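Local coordinates for protein AT-less polyketide synthase (Streptomyces platensis subsp. rosaceus, PDB 4TKT) that probably catalyses chain elongation by decarboxylative Claisen condensation, as a ketosynthase domain of the AT-less isomigrastatin polyketide synthase, at residues S303-A308 and A338-F343; R238-G243 and I331-L336; A410-P413 and P419-G422; Q5-A10 and A199-E204; G284-H287 and P292-L295. One frame throughout, in Å; residues are numbered along the deposited sequence.

Contact 1: residues S303-A308 and A338-F343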
loop_
_atom_site.group_PDB
_atom_site.type_symbol
_atom_site.label_atom_id
_atom_site.label_comp_id
_atom_site.label_asym_id
_atom_site.label_seq_id
_atom_site.Cartn_x
_atom_site.Cartn_y
_atom_site.Cartn_z
ATOM N N SER A 303 -15.937 -14.553 -13.027
ATOM C CA SER A 303 -14.803 -15.473 -13.032
ATOM C C SER A 303 -14.081 -15.458 -11.694
ATOM O O SER A 303 -13.673 -16.504 -11.186
ATOM C CB SER A 303 -13.827 -15.122 -14.152
ATOM O OG SER A 303 -14.469 -15.172 -15.412
ATOM N N ALA A 304 -13.928 -14.266 -11.126
ATOM C CA ALA A 304 -13.274 -14.119 -9.833
ATOM C C ALA A 304 -14.134 -14.742 -8.742
ATOM O O ALA A 304 -13.624 -15.409 -7.843
ATOM C CB ALA A 304 -13.003 -12.653 -9.533
ATOM N N TRP A 305 -15.441 -14.523 -8.835
ATOM C CA TRP A 305 -16.388 -15.101 -7.889
ATOM C C TRP A 305 -16.339 -16.627 -7.903
ATOM O O TRP A 305 -16.309 -17.259 -6.848
ATOM C CB TRP A 305 -17.806 -14.619 -8.198
ATOM C CG TRP A 305 -18.052 -13.187 -7.829
ATOM C CD1 TRP A 305 -17.212 -12.364 -7.137
ATOM C CD2 TRP A 305 -19.219 -12.411 -8.130
ATOM N NE1 TRP A 305 -17.783 -11.122 -6.988
ATOM C CE2 TRP A 305 -19.015 -11.125 -7.588
ATOM C CE3 TRP A 305 -20.415 -12.676 -8.804
ATOM C CZ2 TRP A 305 -19.964 -10.110 -7.699
ATOM C CZ3 TRP A 305 -21.354 -11.665 -8.915
ATOM C CH2 TRP A 305 -21.123 -10.397 -8.366
ATOM N N ARG A 306 -16.325 -17.212 -9.097
ATOM C CA ARG A 306 -16.289 -18.666 -9.234
ATOM C C ARG A 306 -14.999 -19.232 -8.651
ATOM O O ARG A 306 -15.015 -20.238 -7.947
ATOM C CB ARG A 306 -16.433 -19.078 -10.701
ATOM N N ARG A 307 -13.886 -18.571 -8.944
ATOM C CA ARG A 307 -12.588 -18.990 -8.435
ATOM C C ARG A 307 -12.519 -18.833 -6.918
ATOM O O ARG A 307 -11.823 -19.585 -6.235
ATOM C CB ARG A 307 -11.476 -18.185 -9.106
ATOM C CG ARG A 307 -10.068 -18.567 -8.688
ATOM C CD ARG A 307 -9.192 -18.775 -9.910
ATOM N NE ARG A 307 -9.377 -17.708 -10.891
ATOM C CZ ARG A 307 -9.049 -17.809 -12.175
ATOM N NH1 ARG A 307 -8.523 -18.934 -12.638
ATOM N NH2 ARG A 307 -9.255 -16.788 -12.996
ATOM N N ALA A 308 -13.253 -17.854 -6.400
ATOM C CA ALA A 308 -13.283 -17.582 -4.968
ATOM C C ALA A 308 -14.208 -18.548 -4.239
ATOM O O ALA A 308 -14.057 -18.782 -3.040
ATOM C CB ALA A 308 -13.713 -16.148 -4.713
ATOM N N ALA A 338 -25.179 -7.308 -14.355
ATOM C CA ALA A 338 -25.141 -8.539 -15.134
ATOM C C ALA A 338 -24.425 -9.645 -14.367
ATOM O O ALA A 338 -24.770 -10.822 -14.489
ATOM C CB ALA A 338 -24.465 -8.297 -16.473
ATOM N N ALA A 339 -23.429 -9.262 -13.576
ATOM C CA ALA A 339 -22.685 -10.218 -12.765
ATOM C C ALA A 339 -23.573 -10.841 -11.692
ATOM O O ALA A 339 -23.670 -12.063 -11.585
ATOM C CB ALA A 339 -21.481 -9.549 -12.131
ATOM N N PHE A 340 -24.222 -9.992 -10.903
ATOM C CA PHE A 340 -25.069 -10.450 -9.809
ATOM C C PHE A 340 -26.315 -11.188 -10.295
ATOM O O PHE A 340 -26.823 -12.076 -9.609
ATOM C CB PHE A 340 -25.485 -9.269 -8.930
ATOM C CG PHE A 340 -24.444 -8.856 -7.927
ATOM C CD1 PHE A 340 -24.353 -9.497 -6.702
ATOM C CD2 PHE A 340 -23.566 -7.822 -8.203
ATOM C CE1 PHE A 340 -23.403 -9.119 -5.777
ATOM C CE2 PHE A 340 -22.611 -7.439 -7.280
ATOM C CZ PHE A 340 -22.530 -8.088 -6.065
ATOM N N ALA A 341 -26.804 -10.822 -11.476
ATOM C CA ALA A 341 -28.060 -11.369 -11.992
ATOM C C ALA A 341 -27.975 -12.863 -12.282
ATOM O O ALA A 341 -28.997 -13.539 -12.388
ATOM C CB ALA A 341 -28.486 -10.622 -13.242
ATOM N N GLU A 342 -26.757 -13.377 -12.412
ATOM C CA GLU A 342 -26.558 -14.795 -12.690
ATOM C C GLU A 342 -26.647 -15.645 -11.428
ATOM O O GLU A 342 -26.495 -16.866 -11.486
ATOM C CB GLU A 342 -25.207 -15.024 -13.373
ATOM C CG GLU A 342 -25.189 -14.656 -14.846
ATOM C CD GLU A 342 -26.176 -15.470 -15.662
ATOM O OE1 GLU A 342 -26.387 -16.659 -15.335
ATOM O OE2 GLU A 342 -26.746 -14.921 -16.628
ATOM N N PHE A 343 -26.898 -15.003 -10.292
ATOM C CA PHE A 343 -26.905 -15.709 -9.016
ATOM C C PHE A 343 -28.111 -15.362 -8.150
ATOM O O PHE A 343 -28.732 -16.249 -7.564
ATOM C CB PHE A 343 -25.617 -15.417 -8.251
ATOM C CG PHE A 343 -24.375 -15.869 -8.963
ATOM C CD1 PHE A 343 -23.931 -17.175 -8.846
ATOM C CD2 PHE A 343 -23.651 -14.986 -9.749
ATOM C CE1 PHE A 343 -22.786 -17.595 -9.501
ATOM C CE2 PHE A 343 -22.504 -15.399 -10.406
ATOM C CZ PHE A 343 -22.073 -16.706 -10.283
#
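Trp305 sets the edge of its six-membered ring against the face of Phe340, CH2 standing 3.3 Å above that ring's plane and over its centre. The geometry is T-shaped (edge-to-face): centroids 4.6 Å apart, planes at 66°. Trp305 has CG anti to its carbonyl carbon (chi1 -73°), which sends the indole toward the other helix; the same choice at Phe340 (chi1 -81°) turns its face to meet it. On the same indole rim, Trp305 CZ3 comes 3.6 Å from Ala339 O and 3.9 Å from Ala339 CB, while Trp305 CE3 lies 3.8 Å from Phe343 CE2. Three aromatic rings thus cluster where helix 294-308 meets helix 328-340 in the thiolase-type fold, with Pro312 touching all three. Cutting Phe340 back to an alanine would probably leave the Trp305 edge without its aromatic face and open a gap beside Phe403. The ring of His435 on strand 432-439 also meets the indole, planes nearly perpendicular, and Phe343 sits at the exposed margin.

Contact 2: residues R238-G243 and I331-L336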
loop_
_atom_site.group_PDB
_atom_site.type_symbol
_atom_site.label_atom_id
_atom_site.label_comp_id
_atom_site.label_asym_id
_atom_site.label_seq_id
_atom_site.Cartn_x
_atom_site.Cartn_y
_atom_site.Cartn_z
ATOM N N ARG A 238 -16.355 12.348 -9.876
ATOM C CA ARG A 238 -17.710 12.230 -9.351
ATOM C C ARG A 238 -18.223 10.810 -9.541
ATOM O O ARG A 238 -19.033 10.547 -10.430
ATOM C CB ARG A 238 -18.646 13.225 -10.036
ATOM C CG ARG A 238 -18.230 14.678 -9.902
ATOM C CD ARG A 238 -19.253 15.576 -10.571
ATOM N NE ARG A 238 -18.904 16.990 -10.484
ATOM C CZ ARG A 238 -19.710 17.974 -10.870
ATOM N NH1 ARG A 238 -20.908 17.693 -11.364
ATOM N NH2 ARG A 238 -19.323 19.238 -10.760
ATOM N N SER A 239 -17.738 9.899 -8.703
ATOM C CA SER A 239 -18.081 8.486 -8.809
ATOM C C SER A 239 -19.586 8.267 -8.740
ATOM O O SER A 239 -20.193 8.410 -7.678
ATOM C CB SER A 239 -17.388 7.687 -7.708
ATOM O OG SER A 239 -15.995 7.945 -7.692
ATOM N N PHE A 240 -20.170 7.932 -9.888
ATOM C CA PHE A 240 -21.599 7.662 -10.017
ATOM C C PHE A 240 -22.447 8.882 -9.664
ATOM O O PHE A 240 -23.621 8.755 -9.316
ATOM C CB PHE A 240 -21.996 6.463 -9.151
ATOM C CG PHE A 240 -21.086 5.282 -9.310
ATOM C CD1 PHE A 240 -21.113 4.523 -10.467
ATOM C CD2 PHE A 240 -20.195 4.937 -8.308
ATOM C CE1 PHE A 240 -20.272 3.438 -10.622
ATOM C CE2 PHE A 240 -19.352 3.852 -8.455
ATOM C CZ PHE A 240 -19.391 3.102 -9.614
ATOM N N GLY A 241 -21.848 10.062 -9.768
ATOM C CA GLY A 241 -22.553 11.302 -9.508
ATOM C C GLY A 241 -22.956 12.006 -10.790
ATOM O O GLY A 241 -22.417 11.725 -11.862
ATOM N N GLU A 242 -23.910 12.924 -10.680
ATOM C CA GLU A 242 -24.365 13.688 -11.833
ATOM C C GLU A 242 -23.326 14.731 -12.231
ATOM O O GLU A 242 -22.723 15.375 -11.373
ATOM C CB GLU A 242 -25.709 14.362 -11.537
ATOM N N GLY A 243 -23.111 14.884 -13.533
ATOM C CA GLY A 243 -22.216 15.907 -14.041
ATOM C C GLY A 243 -20.765 15.483 -14.161
ATOM O O GLY A 243 -19.893 16.310 -14.429
ATOM N N ILE A 331 -21.799 2.235 -17.394
ATOM C CA ILE A 331 -21.351 0.961 -17.944
ATOM C C ILE A 331 -20.880 0.019 -16.837
ATOM O O ILE A 331 -21.179 -1.175 -16.860
ATOM C CB ILE A 331 -20.222 1.169 -18.978
ATOM C CG1 ILE A 331 -20.817 1.598 -20.320
ATOM C CG2 ILE A 331 -19.406 -0.098 -19.163
ATOM C CD1 ILE A 331 -19.784 1.826 -21.403
ATOM N N GLU A 332 -20.161 0.563 -15.859
ATOM C CA GLU A 332 -19.668 -0.240 -14.746
ATOM C C GLU A 332 -20.810 -0.856 -13.944
ATOM O O GLU A 332 -20.749 -2.024 -13.560
ATOM C CB GLU A 332 -18.780 0.595 -13.825
ATOM C CG GLU A 332 -18.338 -0.161 -12.583
ATOM C CD GLU A 332 -17.214 0.525 -11.840
ATOM O OE1 GLU A 332 -16.513 -0.165 -11.071
ATOM O OE2 GLU A 332 -17.030 1.747 -12.020
ATOM N N ILE A 333 -21.851 -0.069 -13.692
ATOM C CA ILE A 333 -23.008 -0.562 -12.953
ATOM C C ILE A 333 -23.746 -1.621 -13.766
ATOM O O ILE A 333 -24.214 -2.622 -13.220
ATOM C CB ILE A 333 -23.967 0.581 -12.584
ATOM C CG1 ILE A 333 -23.264 1.565 -11.651
ATOM C CG2 ILE A 333 -25.210 0.042 -11.905
ATOM C CD1 ILE A 333 -22.733 0.918 -10.393
ATOM N N ALA A 334 -23.834 -1.403 -15.073
ATOM C CA ALA A 334 -24.434 -2.383 -15.972
ATOM C C ALA A 334 -23.673 -3.703 -15.904
ATOM O O ALA A 334 -24.273 -4.778 -15.912
ATOM C CB ALA A 334 -24.458 -1.856 -17.395
ATOM N N GLY A 335 -22.348 -3.608 -15.829
ATOM C CA GLY A 335 -21.496 -4.779 -15.733
ATOM C C GLY A 335 -21.708 -5.528 -14.433
ATOM O O GLY A 335 -21.806 -6.756 -14.418
ATOM N N LEU A 336 -21.784 -4.781 -13.338
ATOM C CA LEU A 336 -22.009 -5.367 -12.025
ATOM C C LEU A 336 -23.385 -6.018 -11.931
ATOM O O LEU A 336 -23.526 -7.100 -11.363
ATOM C CB LEU A 336 -21.853 -4.305 -10.939
ATOM C CG LEU A 336 -20.420 -3.942 -10.554
ATOM C CD1 LEU A 336 -20.387 -2.626 -9.801
ATOM C CD2 LEU A 336 -19.817 -5.049 -9.711
#
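Phe240 points its ring at helix 328-340 and meets two successive side chains there, Glu332 and Ile333. It lies across the glutamate at about a right angle, ring and carboxylate planes 52° apart, with Phe240 CZ 3.6 Å from Glu332 OE2. Toward Ile333 the approach is slanted: Phe240 CE1 reaches CD1 of Ile333 at 3.5 Å and its CG1 at 3.7 Å. The extended Glu332 chain (CG anti to the backbone N, chi1 175°) brings OE2 to the ring's CZ end. Phe240 is the third residue of a type II turn from Arg238 to Gly241, and Phe240 N hydrogen-bonds Asp329 OD2. A serine in place of Phe240 would probably open a gap over Ile333 and leave the flank of the Glu332 carboxylate unpacked. No hydrogen bond joins the segments: the Ile333 side is apolar, and on the Glu332 side the ring lies against a buried carboxylate already held by the backbone N atoms of His321 and Gly322, at the start of the ketosynthase HGTGT sequence.

Contact 3: residues A410-P413 and P419-G422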
loop_
_atom_site.group_PDB
_atom_site.type_symbol
_atom_site.label_atom_id
_atom_site.label_comp_id
_atom_site.label_asym_id
_atom_site.label_seq_id
_atom_site.Cartn_x
_atom_site.Cartn_y
_atom_site.Cartn_z
ATOM N N ALA A 410 -21.247 4.630 8.145
ATOM C CA ALA A 410 -22.199 3.680 8.702
ATOM C C ALA A 410 -21.502 2.402 9.150
ATOM O O ALA A 410 -20.468 2.027 8.599
ATOM C CB ALA A 410 -23.285 3.365 7.681
ATOM N N PRO A 411 -22.065 1.729 10.165
ATOM C CA PRO A 411 -21.476 0.476 10.644
ATOM C C PRO A 411 -21.614 -0.654 9.631
ATOM O O PRO A 411 -22.626 -0.739 8.937
ATOM C CB PRO A 411 -22.281 0.173 11.911
ATOM C CG PRO A 411 -23.574 0.875 11.708
ATOM C CD PRO A 411 -23.235 2.127 10.963
ATOM N N TRP A 412 -20.590 -1.497 9.546
ATOM C CA TRP A 412 -20.626 -2.685 8.703
ATOM C C TRP A 412 -20.641 -3.916 9.601
ATOM O O TRP A 412 -19.588 -4.466 9.922
ATOM C CB TRP A 412 -19.424 -2.714 7.752
ATOM C CG TRP A 412 -19.437 -3.846 6.757
ATOM C CD1 TRP A 412 -20.370 -4.837 6.647
ATOM C CD2 TRP A 412 -18.467 -4.098 5.730
ATOM N NE1 TRP A 412 -20.039 -5.689 5.620
ATOM C CE2 TRP A 412 -18.876 -5.256 5.041
ATOM C CE3 TRP A 412 -17.291 -3.455 5.328
ATOM C CZ2 TRP A 412 -18.155 -5.784 3.974
ATOM C CZ3 TRP A 412 -16.578 -3.981 4.267
ATOM C CH2 TRP A 412 -17.012 -5.134 3.603
ATOM N N PRO A 413 -21.843 -4.353 10.007
ATOM C CA PRO A 413 -22.011 -5.439 10.981
ATOM C C PRO A 413 -21.642 -6.813 10.426
ATOM O O PRO A 413 -21.905 -7.107 9.258
ATOM C CB PRO A 413 -23.503 -5.374 11.315
ATOM C CG PRO A 413 -24.129 -4.833 10.079
ATOM C CD PRO A 413 -23.138 -3.854 9.510
ATOM N N PRO A 419 -17.204 -14.439 7.777
ATOM C CA PRO A 419 -16.313 -13.350 7.363
ATOM C C PRO A 419 -17.033 -12.306 6.525
ATOM O O PRO A 419 -17.902 -12.661 5.726
ATOM C CB PRO A 419 -15.243 -14.064 6.529
ATOM C CG PRO A 419 -15.292 -15.483 6.969
ATOM C CD PRO A 419 -16.726 -15.749 7.306
ATOM N N ARG A 420 -16.691 -11.037 6.719
ATOM C CA ARG A 420 -17.190 -9.981 5.851
ATOM C C ARG A 420 -16.607 -10.183 4.457
ATOM O O ARG A 420 -15.431 -10.506 4.316
ATOM C CB ARG A 420 -16.833 -8.600 6.407
ATOM C CG ARG A 420 -17.761 -8.125 7.516
ATOM C CD ARG A 420 -17.340 -6.770 8.063
ATOM N NE ARG A 420 -16.508 -6.898 9.256
ATOM C CZ ARG A 420 -16.945 -6.702 10.497
ATOM N NH1 ARG A 420 -16.119 -6.841 11.523
ATOM N NH2 ARG A 420 -18.208 -6.361 10.711
ATOM N N LEU A 421 -17.436 -10.008 3.433
ATOM C CA LEU A 421 -17.034 -10.318 2.066
ATOM C C LEU A 421 -17.073 -9.080 1.177
ATOM O O LEU A 421 -18.053 -8.334 1.178
ATOM C CB LEU A 421 -17.937 -11.412 1.492
ATOM C CG LEU A 421 -17.457 -12.141 0.240
ATOM C CD1 LEU A 421 -16.099 -12.774 0.478
ATOM C CD2 LEU A 421 -18.473 -13.193 -0.170
ATOM N N GLY A 422 -16.004 -8.864 0.418
ATOM C CA GLY A 422 -15.904 -7.684 -0.419
ATOM C C GLY A 422 -15.394 -7.958 -1.820
ATOM O O GLY A 422 -14.749 -8.974 -2.075
#
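One face of the Trp412 indole is occupied by the Arg420 side chain, and the edge near CZ2 faces Leu421 O. Arg420 CD sits 3.6 Å from the centroid of the five-membered ring and only 4° off its normal, a CH-pi contact. Arg420 CB continues the overlap toward the six-membered ring, 3.9 Å from Trp412 CZ2; in the ring plane, Leu421 O comes to 3.8 Å from Trp412 CZ2. A bend at chi3 (-95°) turns the guanidinium off the indole, the two planes 63° apart: Arg420 CZ is 5.5 Å from the five-membered centroid, at most a weak cation-pi attraction. At the guanidinium edge, Arg420 NH2 is 3.5 Å from Pro413 C. Its NH1 hydrogen-bonds a glycerol, probably from the crystallisation liquor, and NE has a long, weak ion pair with Asp440. Trp412, just beyond strand 410-411 (paired with 382-383), rests on Gln377 and Met378 of helix 366-380. Arg420 leads into strand 421-427 of the large sheet, where Gly422 bonds Val438 of strand 432-439.

Contact 4: residues Q5-A10 and A199-E204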
loop_
_atom_site.group_PDB
_atom_site.type_symbol
_atom_site.label_atom_id
_atom_site.label_comp_id
_atom_site.label_asym_id
_atom_site.label_seq_id
_atom_site.Cartn_x
_atom_site.Cartn_y
_atom_site.Cartn_z
ATOM N N GLN A 5 -14.046 -22.912 -1.903
ATOM C CA GLN A 5 -12.895 -22.863 -1.006
ATOM C C GLN A 5 -12.036 -21.624 -1.254
ATOM O O GLN A 5 -11.686 -20.904 -0.320
ATOM C CB GLN A 5 -12.047 -24.129 -1.156
ATOM N N GLY A 6 -11.697 -21.377 -2.516
ATOM C CA GLY A 6 -10.875 -20.232 -2.870
ATOM C C GLY A 6 -9.397 -20.569 -2.897
ATOM O O GLY A 6 -9.004 -21.691 -2.582
HETATM N N MSE A 7 -8.569 -19.600 -3.273
HETATM C CA MSE A 7 -7.132 -19.837 -3.357
HETATM C C MSE A 7 -6.426 -19.480 -2.050
HETATM O O MSE A 7 -5.222 -19.705 -1.907
HETATM C CB MSE A 7 -6.532 -19.060 -4.529
HETATM C CG MSE A 7 -6.929 -17.597 -4.602
HETATM SE SE MSE A 7 -6.656 -16.886 -6.402
HETATM C CE MSE A 7 -4.945 -17.736 -6.792
ATOM N N ALA A 8 -7.193 -18.934 -1.109
ATOM C CA ALA A 8 -6.749 -18.699 0.266
ATOM C C ALA A 8 -5.376 -18.045 0.363
ATOM O O ALA A 8 -4.437 -18.630 0.904
ATOM C CB ALA A 8 -6.753 -20.009 1.040
ATOM N N ILE A 9 -5.262 -16.836 -0.171
ATOM C CA ILE A 9 -4.026 -16.079 -0.073
ATOM C C ILE A 9 -4.174 -14.996 0.982
ATOM O O ILE A 9 -4.995 -14.090 0.844
ATOM C CB ILE A 9 -3.634 -15.443 -1.414
ATOM C CG1 ILE A 9 -3.522 -16.518 -2.497
ATOM C CG2 ILE A 9 -2.331 -14.678 -1.273
ATOM C CD1 ILE A 9 -2.533 -17.609 -2.174
ATOM N N ALA A 10 -3.375 -15.098 2.039
ATOM C CA ALA A 10 -3.471 -14.181 3.165
ATOM C C ALA A 10 -2.693 -12.899 2.920
ATOM O O ALA A 10 -1.653 -12.904 2.264
ATOM C CB ALA A 10 -2.981 -14.853 4.431
ATOM N N ALA A 199 1.355 -17.161 -8.688
ATOM C CA ALA A 199 2.702 -17.644 -8.407
ATOM C C ALA A 199 2.758 -18.372 -7.065
ATOM O O ALA A 199 3.410 -19.409 -6.937
ATOM C CB ALA A 199 3.693 -16.491 -8.430
ATOM N N LEU A 200 2.072 -17.822 -6.068
ATOM C CA LEU A 200 2.009 -18.438 -4.747
ATOM C C LEU A 200 1.265 -19.766 -4.795
ATOM O O LEU A 200 1.705 -20.752 -4.207
ATOM C CB LEU A 200 1.338 -17.497 -3.746
ATOM C CG LEU A 200 2.105 -16.224 -3.391
ATOM C CD1 LEU A 200 1.248 -15.311 -2.534
ATOM C CD2 LEU A 200 3.401 -16.570 -2.676
ATOM N N GLN A 201 0.136 -19.780 -5.497
ATOM C CA GLN A 201 -0.669 -20.987 -5.655
ATOM C C GLN A 201 0.115 -22.081 -6.375
ATOM O O GLN A 201 -0.038 -23.268 -6.087
ATOM C CB GLN A 201 -1.957 -20.669 -6.421
ATOM C CG GLN A 201 -2.906 -21.848 -6.587
ATOM C CD GLN A 201 -4.044 -21.553 -7.555
ATOM O OE1 GLN A 201 -3.832 -20.976 -8.623
ATOM N NE2 GLN A 201 -5.259 -21.946 -7.181
ATOM N N ARG A 202 0.966 -21.663 -7.306
ATOM C CA ARG A 202 1.735 -22.583 -8.138
ATOM C C ARG A 202 3.013 -23.045 -7.442
ATOM O O ARG A 202 3.625 -24.037 -7.840
ATOM C CB ARG A 202 2.068 -21.914 -9.469
ATOM C CG ARG A 202 2.540 -22.843 -10.567
ATOM C CD ARG A 202 2.767 -22.044 -11.836
ATOM N NE ARG A 202 3.337 -22.844 -12.912
ATOM C CZ ARG A 202 3.789 -22.333 -14.051
ATOM N NH1 ARG A 202 3.742 -21.024 -14.254
ATOM N NH2 ARG A 202 4.294 -23.127 -14.984
ATOM N N GLY A 203 3.416 -22.316 -6.406
ATOM C CA GLY A 203 4.598 -22.667 -5.640
ATOM C C GLY A 203 5.879 -22.063 -6.188
ATOM O O GLY A 203 6.971 -22.539 -5.885
ATOM N N GLU A 204 5.746 -21.011 -6.991
ATOM C CA GLU A 204 6.905 -20.342 -7.574
ATOM C C GLU A 204 7.684 -19.559 -6.520
ATOM O O GLU A 204 8.885 -19.341 -6.659
ATOM C CB GLU A 204 6.476 -19.407 -8.707
ATOM C CG GLU A 204 5.698 -20.090 -9.817
ATOM C CD GLU A 204 5.457 -19.177 -11.005
ATOM O OE1 GLU A 204 6.356 -18.372 -11.329
ATOM O OE2 GLU A 204 4.368 -19.261 -11.613
#
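Strand 9-17, flanked in the large sheet by strands 252-260 and 273-282, begins against the last turn of helix 188-202, where Ile9 packs on Leu200 and Met7 on Gln201. The buried pair is apolar, Ile9 CG2 lying 3.8 Å from Leu200 CD1. On the other branch, Ile9 CD1 is 4.2 Å from Leu200 CB. Leu258 of strand 252-260 touches both of these side chains. Nearer the surface, Met7, a selenomethionine, lies at about a right angle across Gln201, its CE 3.9 Å from Gln201 OE1 and its CB 4.1 Å from Gln201 NE2. Met7 CG lies between the backbone N and carbonyl carbon (chi1 49°) and the chain bends at chi3, which turns the terminal methyl toward the Gln201 amide. This is a sheet-to-helix contact of the thiolase-type core, made at a helix terminus closed by a Schellman motif: Gly203, at positive phi, is the C-prime residue, with Glu204 N to Ala199 O at 2.8 Å and a weak Gly203 N to Leu200 O bond.

Contact 5: residues G284-H287 and P292-L295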
loop_
_atom_site.group_PDB
_atom_site.type_symbol
_atom_site.label_atom_id
_atom_site.label_comp_id
_atom_site.label_asym_id
_atom_site.label_seq_id
_atom_site.Cartn_x
_atom_site.Cartn_y
_atom_site.Cartn_z
ATOM N N GLY A 284 -12.083 -6.621 -25.498
ATOM C CA GLY A 284 -12.199 -6.972 -26.901
ATOM C C GLY A 284 -12.398 -5.755 -27.783
ATOM O O GLY A 284 -11.956 -4.656 -27.448
ATOM N N HIS A 285 -13.074 -5.947 -28.911
ATOM C CA HIS A 285 -13.243 -4.878 -29.884
ATOM C C HIS A 285 -14.522 -4.087 -29.654
ATOM O O HIS A 285 -15.570 -4.398 -30.221
ATOM C CB HIS A 285 -13.238 -5.437 -31.307
ATOM C CG HIS A 285 -13.010 -4.396 -32.357
ATOM N ND1 HIS A 285 -13.987 -3.509 -32.753
ATOM C CD2 HIS A 285 -11.910 -4.092 -33.086
ATOM C CE1 HIS A 285 -13.504 -2.707 -33.684
ATOM N NE2 HIS A 285 -12.244 -3.039 -33.904
ATOM N N THR A 286 -14.427 -3.058 -28.822
ATOM C CA THR A 286 -15.543 -2.151 -28.599
ATOM C C THR A 286 -15.547 -1.053 -29.664
ATOM O O THR A 286 -14.728 -1.066 -30.583
ATOM C CB THR A 286 -15.482 -1.527 -27.199
ATOM O OG1 THR A 286 -14.222 -0.866 -27.025
ATOM C CG2 THR A 286 -15.623 -2.605 -26.140
ATOM N N HIS A 287 -16.463 -0.101 -29.534
ATOM C CA HIS A 287 -16.635 0.936 -30.548
ATOM C C HIS A 287 -15.530 1.988 -30.508
ATOM O O HIS A 287 -15.538 2.945 -31.284
ATOM C CB HIS A 287 -18.001 1.599 -30.387
ATOM C CG HIS A 287 -19.146 0.689 -30.702
ATOM N ND1 HIS A 287 -20.421 0.900 -30.227
ATOM C CD2 HIS A 287 -19.206 -0.440 -31.449
ATOM C CE1 HIS A 287 -21.218 -0.057 -30.666
ATOM N NE2 HIS A 287 -20.505 -0.883 -31.411
ATOM N N PRO A 292 -15.109 1.150 -22.593
ATOM C CA PRO A 292 -15.267 -0.040 -21.745
ATOM C C PRO A 292 -16.401 -0.962 -22.191
ATOM O O PRO A 292 -17.363 -0.519 -22.818
ATOM C CB PRO A 292 -15.560 0.552 -20.361
ATOM C CG PRO A 292 -16.088 1.913 -20.629
ATOM C CD PRO A 292 -15.371 2.395 -21.852
ATOM N N ASN A 293 -16.273 -2.240 -21.850
ATOM C CA ASN A 293 -17.226 -3.267 -22.251
ATOM C C ASN A 293 -17.936 -3.872 -21.042
ATOM O O ASN A 293 -17.317 -4.578 -20.249
ATOM C CB ASN A 293 -16.502 -4.358 -23.042
ATOM C CG ASN A 293 -17.441 -5.397 -23.622
ATOM O OD1 ASN A 293 -18.622 -5.457 -23.284
ATOM N ND2 ASN A 293 -16.907 -6.235 -24.500
ATOM N N PRO A 294 -19.245 -3.614 -20.908
ATOM C CA PRO A 294 -19.987 -4.080 -19.733
ATOM C C PRO A 294 -20.032 -5.602 -19.632
ATOM O O PRO A 294 -20.010 -6.142 -18.527
ATOM C CB PRO A 294 -21.387 -3.504 -19.954
ATOM C CG PRO A 294 -21.495 -3.343 -21.432
ATOM C CD PRO A 294 -20.120 -2.939 -21.880
ATOM N N LEU A 295 -20.083 -6.284 -20.771
ATOM C CA LEU A 295 -20.142 -7.741 -20.775
ATOM C C LEU A 295 -18.812 -8.348 -20.332
ATOM O O LEU A 295 -18.785 -9.378 -19.661
ATOM C CB LEU A 295 -20.525 -8.262 -22.163
ATOM C CG LEU A 295 -21.885 -7.816 -22.705
ATOM C CD1 LEU A 295 -22.250 -8.607 -23.952
ATOM C CD2 LEU A 295 -22.967 -7.951 -21.644
#
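Van der Waals contact between Thr286 and Asn293 carries the join: the threonine methyl CG2 lies 3.7 Å from Asn293 CB and 4.2 Å from both CG and ND2 of the same residue. Thr286 CG2 also comes within 4.3 Å of Pro292 O. The methyl can face the asparagine because OG1 takes the place between backbone N and carbonyl carbon (chi1 56°), leaving CG2 anti to that carbon. No hydrogen bond crosses between the two segments. Asn293 is instead the N-cap of helix 294-308, which follows strand 273-282 through this surface loop; Asn293 OD1 accepts from Leu295 N at 3.0 Å, with an N-H...O angle of 136°. That donor lies 42° out of the amide's carbonyl plane, so it is not aimed at a lone pair. Asn293 ND2 bonds to Gly283 O, which together with the cap engages both ends of the amide. Thr286 OG1 is within hydrogen-bonding reach of the carbonyls of Gly288 and Val291, which must share its one proton.

Contacts 1, 2 and 5 form a connected group around two helices. Contacts 1 and 2 use successive parts of helix 328-340, their centres about 19 Å apart, while contacts 1 and 5 share helix 294-308, also about 19 Å between centres. Contacts 2 and 5 touch directly: Ile331 CD1 lies 3.7 Å from Pro292 O, and the centres of the two contacts are about 16 Å apart. Contact 2 approaches the HGTGT loop through Glu332. Contacts 3 and 4 reach the same large sheet through strands 421-427 and 9-17, with centres about 24 Å apart. Contact 3 borders the glycerol. Contact 4 lies wholly in the N-terminal beta-ketoacyl synthase region, whereas contact 2, about 32 Å away between centres, joins that region to the C-terminal one.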